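Local coordinates for protein putative prolyl-tRNA synthetase (PDB 5XIL) that probably joins L-proline to tRNA(Pro) at the cost of ATP, this chain spanning the class II catalytic core, anticodon-binding domain and zinc-binding C-terminal domain, at residues D278-V283 with A371-G376; G351-V356 with A393-V398; A435-A440 with H491-K496; E486-H491 with T503-F508. All blocks are in the same frame, centred on the assembly; numbering follows the deposited sequence.

Interaction 1: D278-V283 with A371-G376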
loop_
_atom_site.group_PDB
_atom_site.type_symbol
_atom_site.label_atom_id
_atom_site.label_comp_id
_atom_site.label_asym_id
_atom_site.label_seq_id
_atom_site.Cartn_x
_atom_site.Cartn_y
_atom_site.Cartn_z
ATOM N N ASP A 278 -8.604 -27.673 -1.715
ATOM C CA ASP A 278 -8.875 -29.111 -1.822
ATOM C C ASP A 278 -10.344 -29.386 -1.757
ATOM O O ASP A 278 -11.188 -28.454 -1.833
ATOM C CB ASP A 278 -8.057 -29.885 -0.802
ATOM C CG ASP A 278 -8.494 -29.594 0.673
ATOM O OD1 ASP A 278 -9.536 -29.024 0.813
ATOM O OD2 ASP A 278 -7.668 -29.930 1.598
ATOM N N ASN A 279 -10.723 -30.680 -1.662
ATOM C CA ASN A 279 -12.167 -30.959 -1.661
ATOM C C ASN A 279 -12.952 -30.562 -0.397
ATOM O O ASN A 279 -14.204 -30.517 -0.395
ATOM C CB ASN A 279 -12.421 -32.404 -2.116
ATOM C CG ASN A 279 -12.128 -32.550 -3.602
ATOM O OD1 ASN A 279 -12.265 -31.590 -4.329
ATOM N ND2 ASN A 279 -11.578 -33.662 -3.999
ATOM N N ARG A 280 -12.214 -30.133 0.628
ATOM C CA ARG A 280 -12.831 -29.590 1.844
ATOM C C ARG A 280 -12.901 -28.056 1.832
ATOM O O ARG A 280 -13.536 -27.464 2.710
ATOM C CB ARG A 280 -12.027 -30.091 3.069
ATOM C CG ARG A 280 -12.006 -31.609 3.187
ATOM C CD ARG A 280 -10.945 -32.086 4.165
ATOM N NE ARG A 280 -11.475 -31.912 5.506
ATOM C CZ ARG A 280 -12.381 -32.709 6.077
ATOM N NH1 ARG A 280 -12.841 -33.799 5.452
ATOM N NH2 ARG A 280 -12.822 -32.417 7.298
ATOM N N GLY A 281 -12.258 -27.390 0.857
ATOM C CA GLY A 281 -12.336 -25.943 0.757
ATOM C C GLY A 281 -11.006 -25.310 0.430
ATOM O O GLY A 281 -10.065 -25.975 -0.017
ATOM N N MET A 282 -10.899 -24.046 0.785
ATOM C CA MET A 282 -9.596 -23.349 0.660
ATOM C C MET A 282 -8.544 -23.896 1.663
ATOM O O MET A 282 -8.884 -24.477 2.691
ATOM C CB MET A 282 -9.857 -21.862 0.835
ATOM C CG MET A 282 -8.637 -20.959 0.618
ATOM S SD MET A 282 -7.819 -21.353 -0.944
ATOM C CE MET A 282 -6.243 -20.458 -0.926
ATOM N N VAL A 283 -7.284 -23.805 1.310
ATOM C CA VAL A 283 -6.174 -24.073 2.165
ATOM C C VAL A 283 -5.282 -22.819 2.018
ATOM O O VAL A 283 -4.663 -22.635 0.956
ATOM C CB VAL A 283 -5.406 -25.348 1.755
ATOM C CG1 VAL A 283 -4.195 -25.590 2.635
ATOM C CG2 VAL A 283 -6.322 -26.603 1.774
ATOM N N ALA A 371 -4.998 -29.051 14.965
ATOM C CA ALA A 371 -5.344 -29.726 13.753
ATOM C C ALA A 371 -4.754 -28.906 12.602
ATOM O O ALA A 371 -5.079 -27.695 12.501
ATOM C CB ALA A 371 -6.858 -29.708 13.635
ATOM N N VAL A 372 -3.896 -29.527 11.783
ATOM C CA VAL A 372 -3.255 -28.878 10.635
ATOM C C VAL A 372 -4.112 -29.020 9.379
ATOM O O VAL A 372 -4.461 -30.143 8.960
ATOM C CB VAL A 372 -1.892 -29.523 10.357
ATOM C CG1 VAL A 372 -1.172 -28.810 9.282
ATOM C CG2 VAL A 372 -1.072 -29.556 11.625
ATOM N N ARG A 373 -4.564 -27.889 8.833
ATOM C CA ARG A 373 -5.506 -27.895 7.760
ATOM C C ARG A 373 -5.008 -28.594 6.446
ATOM O O ARG A 373 -5.758 -29.386 5.829
ATOM C CB ARG A 373 -5.950 -26.485 7.441
ATOM C CG ARG A 373 -6.898 -26.349 6.233
ATOM C CD ARG A 373 -8.235 -27.003 6.382
ATOM N NE ARG A 373 -9.042 -26.824 5.186
ATOM C CZ ARG A 373 -8.996 -27.581 4.116
ATOM N NH1 ARG A 373 -8.248 -28.702 4.074
ATOM N NH2 ARG A 373 -9.741 -27.251 3.102
ATOM N N HIS A 374 -3.815 -28.326 6.015
ATOM C CA HIS A 374 -3.407 -28.839 4.707
ATOM C C HIS A 374 -3.295 -30.367 4.732
ATOM O O HIS A 374 -3.658 -30.975 3.786
ATOM C CB HIS A 374 -2.131 -28.170 4.210
ATOM C CG HIS A 374 -0.895 -28.620 4.908
ATOM N ND1 HIS A 374 -0.075 -29.595 4.393
ATOM C CD2 HIS A 374 -0.343 -28.241 6.085
ATOM C CE1 HIS A 374 0.942 -29.776 5.212
ATOM N NE2 HIS A 374 0.790 -28.983 6.255
ATOM N N SER A 375 -2.815 -30.939 5.845
ATOM C CA SER A 375 -2.433 -32.355 5.929
ATOM C C SER A 375 -3.446 -33.165 6.721
ATOM O O SER A 375 -3.484 -34.371 6.567
ATOM C CB SER A 375 -1.054 -32.514 6.574
ATOM O OG SER A 375 -1.146 -32.056 7.904
ATOM N N GLY A 376 -4.274 -32.513 7.535
ATOM C CA GLY A 376 -5.184 -33.186 8.422
ATOM C C GLY A 376 -4.462 -33.770 9.604
ATOM O O GLY A 376 -5.063 -34.405 10.444
HETATM O O HOH W 1 -5.032 -30.273 1.387
#

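Interaction 2: G351-V356 with A393-V398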
loop_
_atom_site.group_PDB
_atom_site.type_symbol
_atom_site.label_atom_id
_atom_site.label_comp_id
_atom_site.label_asym_id
_atom_site.label_seq_id
_atom_site.Cartn_x
_atom_site.Cartn_y
_atom_site.Cartn_z
ATOM N N GLY A 351 -9.893 -22.199 5.170
ATOM C CA GLY A 351 -8.527 -22.602 5.018
ATOM C C GLY A 351 -7.566 -22.080 6.052
ATOM O O GLY A 351 -6.364 -22.031 5.777
ATOM N N VAL A 352 -8.046 -21.778 7.261
ATOM C CA VAL A 352 -7.177 -21.328 8.329
ATOM C C VAL A 352 -6.115 -22.376 8.523
ATOM O O VAL A 352 -6.464 -23.501 8.582
ATOM C CB VAL A 352 -7.862 -21.185 9.679
ATOM C CG1 VAL A 352 -6.852 -20.550 10.642
ATOM C CG2 VAL A 352 -9.070 -20.329 9.541
ATOM N N PRO A 353 -4.840 -22.014 8.486
ATOM C CA PRO A 353 -3.795 -23.025 8.540
ATOM C C PRO A 353 -3.851 -24.004 9.768
ATOM O O PRO A 353 -3.583 -25.207 9.610
ATOM C CB PRO A 353 -2.551 -22.175 8.597
ATOM C CG PRO A 353 -2.830 -20.988 7.764
ATOM C CD PRO A 353 -4.292 -20.740 7.993
ATOM N N LEU A 354 -4.158 -23.464 10.952
ATOM C CA LEU A 354 -4.124 -24.278 12.185
ATOM C C LEU A 354 -5.367 -24.031 12.971
ATOM O O LEU A 354 -5.857 -22.870 13.083
ATOM C CB LEU A 354 -2.929 -23.911 13.038
ATOM C CG LEU A 354 -1.524 -24.179 12.522
ATOM C CD1 LEU A 354 -0.456 -23.657 13.436
ATOM C CD2 LEU A 354 -1.367 -25.641 12.177
ATOM N N ARG A 355 -5.938 -25.092 13.522
ATOM C CA ARG A 355 -7.023 -24.962 14.413
ATOM C C ARG A 355 -6.598 -25.548 15.794
ATOM O O ARG A 355 -6.047 -26.630 15.831
ATOM C CB ARG A 355 -8.207 -25.741 13.950
ATOM C CG ARG A 355 -9.299 -25.841 15.037
ATOM C CD ARG A 355 -10.520 -26.601 14.574
ATOM N NE ARG A 355 -10.343 -28.040 14.427
ATOM C CZ ARG A 355 -10.592 -28.717 13.315
ATOM N NH1 ARG A 355 -10.925 -28.087 12.179
ATOM N NH2 ARG A 355 -10.441 -30.043 13.307
ATOM N N VAL A 356 -6.845 -24.793 16.849
ATOM C CA VAL A 356 -6.575 -25.206 18.236
ATOM C C VAL A 356 -7.931 -25.486 18.843
ATOM O O VAL A 356 -8.778 -24.626 18.848
ATOM C CB VAL A 356 -5.840 -24.133 19.083
ATOM C CG1 VAL A 356 -5.842 -24.583 20.571
ATOM C CG2 VAL A 356 -4.445 -23.879 18.642
ATOM N N ALA A 393 6.744 -21.880 14.470
ATOM C CA ALA A 393 7.525 -22.851 13.706
ATOM C C ALA A 393 6.657 -23.836 12.955
ATOM O O ALA A 393 6.992 -24.238 11.822
ATOM C CB ALA A 393 8.587 -23.587 14.531
ATOM N N LEU A 394 5.571 -24.272 13.566
ATOM C CA LEU A 394 4.661 -25.128 12.875
ATOM C C LEU A 394 4.052 -24.438 11.601
ATOM O O LEU A 394 3.875 -25.115 10.566
ATOM C CB LEU A 394 3.537 -25.521 13.768
ATOM C CG LEU A 394 2.490 -26.432 13.209
ATOM C CD1 LEU A 394 3.067 -27.615 12.449
ATOM C CD2 LEU A 394 1.634 -26.885 14.405
ATOM N N LEU A 395 3.742 -23.164 11.731
ATOM C CA LEU A 395 3.306 -22.384 10.525
ATOM C C LEU A 395 4.402 -22.321 9.449
ATOM O O LEU A 395 4.112 -22.342 8.248
ATOM C CB LEU A 395 2.862 -21.005 10.924
ATOM C CG LEU A 395 1.551 -20.971 11.666
ATOM C CD1 LEU A 395 1.463 -19.566 12.316
ATOM C CD2 LEU A 395 0.316 -21.307 10.810
ATOM N N GLU A 396 5.680 -22.304 9.802
ATOM C CA GLU A 396 6.701 -22.309 8.774
ATOM C C GLU A 396 6.789 -23.663 8.143
ATOM O O GLU A 396 7.040 -23.776 6.943
ATOM C CB GLU A 396 8.067 -21.833 9.333
ATOM C CG GLU A 396 8.117 -20.344 9.486
ATOM C CD GLU A 396 8.124 -19.623 8.121
ATOM O OE1 GLU A 396 9.168 -19.591 7.450
ATOM O OE2 GLU A 396 7.090 -19.088 7.693
ATOM N N ASP A 397 6.610 -24.737 8.931
ATOM C CA ASP A 397 6.562 -26.071 8.355
ATOM C C ASP A 397 5.368 -26.251 7.421
ATOM O O ASP A 397 5.494 -26.883 6.357
ATOM C CB ASP A 397 6.553 -27.160 9.442
ATOM C CG ASP A 397 6.515 -28.513 8.851
ATOM O OD1 ASP A 397 7.490 -28.928 8.177
ATOM O OD2 ASP A 397 5.459 -29.125 8.979
ATOM N N VAL A 398 4.232 -25.729 7.820
ATOM C CA VAL A 398 3.085 -25.732 6.949
ATOM C C VAL A 398 3.417 -25.081 5.571
ATOM O O VAL A 398 3.095 -25.711 4.529
ATOM C CB VAL A 398 1.893 -25.047 7.570
ATOM C CG1 VAL A 398 0.797 -24.775 6.491
ATOM C CG2 VAL A 398 1.323 -25.879 8.731
#

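Interaction 3: A435-A440 with H491-K496. With ZN (zinc ion), chain B.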
loop_
_atom_site.group_PDB
_atom_site.type_symbol
_atom_site.label_atom_id
_atom_site.label_comp_id
_atom_site.label_asym_id
_atom_site.label_seq_id
_atom_site.Cartn_x
_atom_site.Cartn_y
_atom_site.Cartn_z
ATOM N N ALA A 435 8.900 -30.525 -24.730
ATOM C CA ALA A 435 9.174 -31.180 -25.991
ATOM C C ALA A 435 10.318 -30.451 -26.720
ATOM O O ALA A 435 10.536 -29.237 -26.497
ATOM C CB ALA A 435 7.918 -31.143 -26.865
ATOM N N PRO A 436 11.037 -31.178 -27.605
ATOM C CA PRO A 436 12.148 -30.605 -28.381
ATOM C C PRO A 436 11.572 -29.733 -29.437
ATOM O O PRO A 436 10.553 -30.090 -30.045
ATOM C CB PRO A 436 12.810 -31.810 -29.050
ATOM C CG PRO A 436 12.324 -33.003 -28.273
ATOM C CD PRO A 436 10.966 -32.651 -27.737
ATOM N N TRP A 437 12.194 -28.582 -29.672
ATOM C CA TRP A 437 11.670 -27.601 -30.660
ATOM C C TRP A 437 12.862 -27.001 -31.426
ATOM O O TRP A 437 13.923 -26.808 -30.840
ATOM C CB TRP A 437 10.953 -26.500 -29.906
ATOM C CG TRP A 437 10.338 -25.421 -30.735
ATOM C CD1 TRP A 437 9.665 -25.551 -31.930
ATOM C CD2 TRP A 437 10.356 -24.032 -30.452
ATOM N NE1 TRP A 437 9.230 -24.317 -32.379
ATOM C CE2 TRP A 437 9.646 -23.369 -31.494
ATOM C CE3 TRP A 437 10.927 -23.274 -29.456
ATOM C CZ2 TRP A 437 9.450 -22.008 -31.507
ATOM C CZ3 TRP A 437 10.710 -21.945 -29.468
ATOM C CH2 TRP A 437 9.994 -21.306 -30.489
ATOM N N CYS A 438 12.745 -26.801 -32.750
ATOM C CA CYS A 438 13.893 -26.224 -33.497
ATOM C C CYS A 438 13.969 -24.716 -33.328
ATOM O O CYS A 438 15.001 -24.088 -33.619
ATOM C CB CYS A 438 13.803 -26.565 -35.014
ATOM S SG CYS A 438 12.367 -25.863 -35.811
ATOM N N GLY A 439 12.876 -24.122 -32.877
ATOM C CA GLY A 439 12.801 -22.710 -32.661
ATOM C C GLY A 439 12.033 -21.961 -33.711
ATOM O O GLY A 439 11.862 -20.741 -33.605
ATOM N N ALA A 440 11.550 -22.649 -34.747
ATOM C CA ALA A 440 10.785 -21.961 -35.804
ATOM C C ALA A 440 9.363 -21.677 -35.397
ATOM O O ALA A 440 8.682 -22.572 -34.890
ATOM C CB ALA A 440 10.787 -22.816 -37.074
ATOM N N HIS A 491 17.246 -34.888 -30.711
ATOM C CA HIS A 491 15.905 -35.181 -31.088
ATOM C C HIS A 491 15.523 -34.343 -32.255
ATOM O O HIS A 491 16.022 -33.253 -32.405
ATOM C CB HIS A 491 14.948 -34.804 -29.917
ATOM C CG HIS A 491 15.078 -35.714 -28.760
ATOM N ND1 HIS A 491 14.563 -36.984 -28.778
ATOM C CD2 HIS A 491 15.731 -35.581 -27.584
ATOM C CE1 HIS A 491 14.888 -37.600 -27.654
ATOM N NE2 HIS A 491 15.569 -36.763 -26.897
ATOM N N GLU A 492 14.529 -34.789 -32.990
ATOM C CA GLU A 492 13.878 -33.965 -33.962
ATOM C C GLU A 492 12.909 -33.007 -33.333
ATOM O O GLU A 492 12.338 -33.288 -32.276
ATOM C CB GLU A 492 13.096 -34.806 -34.959
ATOM C CG GLU A 492 14.003 -35.762 -35.705
ATOM C CD GLU A 492 14.495 -36.924 -34.797
ATOM O OE1 GLU A 492 13.726 -37.431 -33.908
ATOM O OE2 GLU A 492 15.679 -37.303 -34.927
ATOM N N CYS A 493 12.704 -31.864 -33.979
ATOM C CA CYS A 493 11.601 -30.991 -33.551
ATOM C C CYS A 493 10.264 -31.763 -33.427
ATOM O O CYS A 493 9.968 -32.648 -34.205
ATOM C CB CYS A 493 11.548 -29.818 -34.509
ATOM S SG CYS A 493 10.234 -28.675 -34.256
ATOM N N ILE A 494 9.434 -31.417 -32.423
ATOM C CA ILE A 494 8.268 -32.250 -32.065
ATOM C C ILE A 494 7.142 -32.318 -33.065
ATOM O O ILE A 494 6.367 -33.300 -33.039
ATOM C CB ILE A 494 7.687 -31.818 -30.664
ATOM C CG1 ILE A 494 6.654 -32.840 -30.091
ATOM C CG2 ILE A 494 7.076 -30.414 -30.811
ATOM C CD1 ILE A 494 7.184 -34.270 -30.021
ATOM N N CYS A 495 6.972 -31.300 -33.912
ATOM C CA CYS A 495 5.799 -31.226 -34.737
ATOM C C CYS A 495 5.722 -32.403 -35.706
ATOM O O CYS A 495 6.718 -33.009 -36.084
ATOM C CB CYS A 495 5.570 -29.896 -35.494
ATOM S SG CYS A 495 7.009 -29.197 -36.259
ATOM N N LYS A 496 4.484 -32.714 -36.021
ATOM C CA LYS A 496 4.135 -33.896 -36.799
ATOM C C LYS A 496 4.728 -33.765 -38.184
ATOM O O LYS A 496 4.439 -32.795 -38.884
ATOM C CB LYS A 496 2.660 -34.004 -36.892
ATOM C CG LYS A 496 2.216 -35.327 -37.481
ATOM C CD LYS A 496 0.720 -35.366 -37.615
ATOM C CE LYS A 496 0.227 -34.559 -38.789
ATOM N NZ LYS A 496 -1.247 -34.357 -38.692
HETATM ZN ZN ZN B . 10.667 -27.382 -36.199
#

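Interaction 4: E486-H491 with T503-F508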
loop_
_atom_site.group_PDB
_atom_site.type_symbol
_atom_site.label_atom_id
_atom_site.label_comp_id
_atom_site.label_asym_id
_atom_site.label_seq_id
_atom_site.Cartn_x
_atom_site.Cartn_y
_atom_site.Cartn_z
ATOM N N GLU A 486 19.026 -33.957 -20.535
ATOM C CA GLU A 486 18.962 -34.565 -21.880
ATOM C C GLU A 486 19.041 -33.476 -22.985
ATOM O O GLU A 486 18.138 -32.593 -23.057
ATOM C CB GLU A 486 17.677 -35.357 -22.056
ATOM C CG GLU A 486 17.585 -36.159 -23.344
ATOM C CD GLU A 486 16.305 -36.908 -23.481
ATOM O OE1 GLU A 486 16.227 -37.746 -24.405
ATOM O OE2 GLU A 486 15.355 -36.658 -22.700
ATOM N N PRO A 487 20.098 -33.527 -23.849
ATOM C CA PRO A 487 20.249 -32.520 -24.933
ATOM C C PRO A 487 19.107 -32.539 -25.895
ATOM O O PRO A 487 18.695 -33.611 -26.368
ATOM C CB PRO A 487 21.562 -32.951 -25.643
ATOM C CG PRO A 487 22.329 -33.670 -24.567
ATOM C CD PRO A 487 21.283 -34.427 -23.789
ATOM N N ALA A 488 18.575 -31.367 -26.234
ATOM C CA ALA A 488 17.504 -31.303 -27.229
ATOM C C ALA A 488 17.916 -31.773 -28.645
ATOM O O ALA A 488 17.126 -32.398 -29.371
ATOM C CB ALA A 488 17.008 -29.868 -27.315
ATOM N N GLU A 489 19.155 -31.455 -28.991
ATOM C CA GLU A 489 19.831 -31.747 -30.269
ATOM C C GLU A 489 19.788 -33.202 -30.684
ATOM O O GLU A 489 19.810 -33.505 -31.876
ATOM C CB GLU A 489 21.327 -31.342 -30.171
ATOM C CG GLU A 489 21.521 -29.894 -29.763
ATOM C CD GLU A 489 21.492 -29.653 -28.247
ATOM O OE1 GLU A 489 21.541 -30.608 -27.455
ATOM O OE2 GLU A 489 21.406 -28.483 -27.828
ATOM N N GLY A 490 19.727 -34.111 -29.712
ATOM C CA GLY A 490 19.493 -35.525 -30.013
ATOM C C GLY A 490 18.136 -35.860 -30.614
ATOM O O GLY A 490 17.855 -37.007 -30.985
ATOM N N HIS A 491 17.246 -34.888 -30.711
ATOM C CA HIS A 491 15.905 -35.181 -31.088
ATOM C C HIS A 491 15.523 -34.343 -32.255
ATOM O O HIS A 491 16.022 -33.253 -32.405
ATOM C CB HIS A 491 14.948 -34.804 -29.917
ATOM C CG HIS A 491 15.078 -35.714 -28.760
ATOM N ND1 HIS A 491 14.563 -36.984 -28.778
ATOM C CD2 HIS A 491 15.731 -35.581 -27.584
ATOM C CE1 HIS A 491 14.888 -37.600 -27.654
ATOM N NE2 HIS A 491 15.569 -36.763 -26.897
ATOM N N THR A 503 16.698 -27.382 -31.083
ATOM C CA THR A 503 17.694 -26.593 -30.390
ATOM C C THR A 503 17.405 -26.319 -28.940
ATOM O O THR A 503 18.290 -25.858 -28.224
ATOM C CB THR A 503 17.863 -25.220 -31.099
ATOM O OG1 THR A 503 16.616 -24.516 -31.111
ATOM C CG2 THR A 503 18.284 -25.478 -32.573
ATOM N N THR A 504 16.172 -26.547 -28.492
ATOM C CA THR A 504 15.888 -26.313 -27.053
ATOM C C THR A 504 14.727 -27.234 -26.686
ATOM O O THR A 504 14.078 -27.773 -27.573
ATOM C CB THR A 504 15.528 -24.831 -26.863
ATOM O OG1 THR A 504 15.377 -24.512 -25.475
ATOM C CG2 THR A 504 14.291 -24.460 -27.606
ATOM N N TRP A 505 14.419 -27.349 -25.387
ATOM C CA TRP A 505 13.127 -27.892 -24.958
ATOM C C TRP A 505 12.220 -26.739 -24.692
ATOM O O TRP A 505 12.674 -25.729 -24.208
ATOM C CB TRP A 505 13.296 -28.706 -23.679
ATOM C CG TRP A 505 14.139 -29.935 -23.850
ATOM C CD1 TRP A 505 15.491 -30.024 -23.779
ATOM C CD2 TRP A 505 13.671 -31.262 -24.081
ATOM N NE1 TRP A 505 15.898 -31.326 -23.937
ATOM C CE2 TRP A 505 14.813 -32.109 -24.130
ATOM C CE3 TRP A 505 12.422 -31.810 -24.266
ATOM C CZ2 TRP A 505 14.724 -33.488 -24.327
ATOM C CZ3 TRP A 505 12.318 -33.150 -24.495
ATOM C CH2 TRP A 505 13.486 -34.000 -24.518
ATOM N N VAL A 506 10.951 -26.843 -24.998
ATOM C CA VAL A 506 10.015 -25.753 -24.671
ATOM C C VAL A 506 8.825 -26.411 -23.963
ATOM O O VAL A 506 8.555 -27.589 -24.167
ATOM C CB VAL A 506 9.571 -24.983 -25.942
ATOM C CG1 VAL A 506 8.846 -25.854 -26.897
ATOM C CG2 VAL A 506 8.662 -23.762 -25.655
ATOM N N LEU A 507 8.216 -25.671 -23.065
ATOM C CA LEU A 507 7.035 -26.098 -22.346
ATOM C C LEU A 507 5.787 -25.700 -23.076
ATOM O O LEU A 507 5.580 -24.489 -23.323
ATOM C CB LEU A 507 7.111 -25.471 -20.948
ATOM C CG LEU A 507 6.013 -25.797 -19.981
ATOM C CD1 LEU A 507 6.110 -27.243 -19.565
ATOM C CD2 LEU A 507 6.166 -24.850 -18.781
ATOM N N PHE A 508 4.970 -26.723 -23.408
ATOM C CA PHE A 508 3.690 -26.587 -24.092
ATOM C C PHE A 508 2.563 -27.000 -23.140
ATOM O O PHE A 508 2.781 -27.790 -22.216
ATOM C CB PHE A 508 3.558 -27.531 -25.211
ATOM C CG PHE A 508 4.415 -27.243 -26.423
ATOM C CD1 PHE A 508 3.928 -26.463 -27.437
ATOM C CD2 PHE A 508 5.578 -27.887 -26.588
ATOM C CE1 PHE A 508 4.687 -26.273 -28.618
ATOM C CE2 PHE A 508 6.336 -27.707 -27.750
ATOM C CZ PHE A 508 5.899 -26.908 -28.736
#

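Interaction 1: D278-V283 with A371-G376
Arg373 grips Asp278 end-on, and each partner is also held by other bonds. The arginine leaves its backbone with CG anti to N (chi1 176°) and then bends at chi2, so that its tip faces the turn made by Asp278-Gly281. Arg373 NH2 gives an almost straight bond to Asp278 OD1 at 2.9 Å, while Arg373 NH1 reaches the syn lone pair of Asp278 OD2 at 2.8 Å. The carboxylate and guanidinium planes are tilted by 32°, and OD1 is approached from above its carboxylate. Asp278 holds CG in the crowded position between N and the carbonyl carbon (chi1 67°), which swings OD1 back to accept the backbone N of Arg280 at 2.9 Å. Val283 CG2 lies over one guanidinium face, offset toward the rim, 3.7 Å from Arg373 NH1; the other branch, Val283 CG1, rests on His374 CB. A water donates to both Asp278 OD2 and His374 O. Glu348 completes the network, its carbonyl taking Arg373 NE and its carboxylate pairing with Arg280. The pattern is an Asx turn within a type I turn, sealed by a bidentate salt bridge, joining the loop after helix 267-276 to the end of strand 367-372 in the anticodon-binding domain.

Interaction 2: G351-V356 with A393-V398
Helix 387-412 lies against the start of strand 354-358 through methyl groups, and the fit is closer around Leu395 than around Leu394 and Val398. The tight part gathers at Leu395 CD2, which meets Leu354 CD1 at 3.6 Å and Pro353 CB at 3.7 Å. Leu395 leaves the helix with CG anti to its carbonyl carbon (chi1 -71°), and its tip comes nearer the strand than its CB direction would suggest. Leu354 also has CG beside the backbone N (chi1 -65°). Leu394 touches both methyls of Leu354, less closely than Leu395 does: the two side chains cross obliquely, Leu354 CD2 lying 3.9 Å from Leu394 CD2. The loose side opens at this partly exposed Leu394, and the exposed Ala393 and Glu396 take no part. Val398, one turn on, is distant yet buried, its CG2 4.4 Å from Leu354 CD2. Val370, Val372 and Val293 from the flanking strands also surround Leu354. Gly351, the C-prime residue of a Schellman motif, ends helix 340-350 just before the contact. The axes of the two segments pass 11.1 Å apart and run roughly antiparallel, a helix packed on a mixed five-stranded sheet, as in the alpha/beta anticodon-binding domain of class IIa synthetases.

Interaction 3: A435-A440 with H491-K496
The Trp437 indole is flat against its own loop: Gly439 CA stands 3.4 Å above the ring centre, Ala440 N lies over the same face nearer the rim, and Cys493 SG comes to the edge, a sulfur-aromatic contact 3.9 Å from Trp437 CD1. Trp437 NE1 donates to Ala440 O, which helps hold the ring's rotation. Pro436 CG lies obliquely to the other flat group, the imidazole, 3.9 Å from His491 CG, and packs on His491 CB at 3.6 Å. Between these groups the backbones are tied by Ile494 N, which donates to Pro436 O at 2.9 Å, while Ile494 CG1 packs on Ala435 CB. The metal ends the contact. Cys438 turns SG into the crowded position (chi1 63°) and Cys493 holds SG anti to its N (chi1 176°), bringing the sulfurs to zinc at 2.3 Å for Cys438 SG and 2.4 Å for Cys493 SG. Each thiolate also accepts a backbone N-H, Cys493 SG from Cys438 N and Cys438 SG from Ala440 N, which probably tempers its negative charge. Cys443 and one further atom from outside the two segments complete the zinc's ligands, whereas Cys495, SG 4.1 Å from the metal, is committed to a disulfide with Cys498. Glu492, pointing away, binds a magnesium ion through OE1. The arrangement is a cysteine-ligated zinc site in the C-terminal domain of prolyl-tRNA synthetase.

Interaction 4: E486-H491 with T503-F508
Thr503 opens the strand side of this contact with its backbone: its carbonyl carbon packs against the methyl of Ala488, and its side chain turns away. Thr504 follows in the same manner, its C atom 3.5 Å from Ala488 CB. Both threonines face Trp437, forming a classic beta bulge. Trp505 then carries most of the contact. With CG anti to the carbonyl carbon (chi1 -65°) and the indole turned across that bond (chi2 86°), Trp505 NE1 donates to Glu486 O at 2.7 Å, in the carbonyl plane. Ala488 CB makes a CH-pi contact with the five-membered ring, off-centre, 4.2 Å from its centroid. The far edge of the indole points toward the face of His491, an offset edge-to-face pair with centroids 5.6 Å apart and planes at 65°. His491 is itself steadied by NE2 donating to Glu486 OE1 at 2.8 Å. Glu486, extended beyond CG, brings OE2 to 3.6 Å from Trp505 CZ2 and pairs with Arg416, which adds a cation-pi contact to the indole. Beyond Trp505, Val506 packs on Thr476 and Ile479 and Leu507 on Leu432. Strand 504-509 thus sits between strands 475-480 and 432-437, antiparallel to both, while Phe508 meets Phe423 of helix 423-428 edge-to-face.

Overall arrangement
The four contacts form two pairs. Interactions 1 and 2, centres about 10 Å apart, both reach the same sheet: strands 367-372 and 354-358 are joined by Ala371 N to Arg355 O at 2.8 Å, and His374 of interaction 1 packs on Val398 of interaction 2. Interactions 3 and 4, centres about 7 Å apart, share His491 and meet across strands 432-437 and 504-509, where Pro436 lies against Trp505; the zinc is bound within interaction 3, and the Thr503 side chain of interaction 4 lies about 5 Å from that of its ligand Cys438. Between the pairs, centres are about 38 to 45 Å apart. Asp278's side chain lies about 10 Å from that of magnesium ligand Glu219.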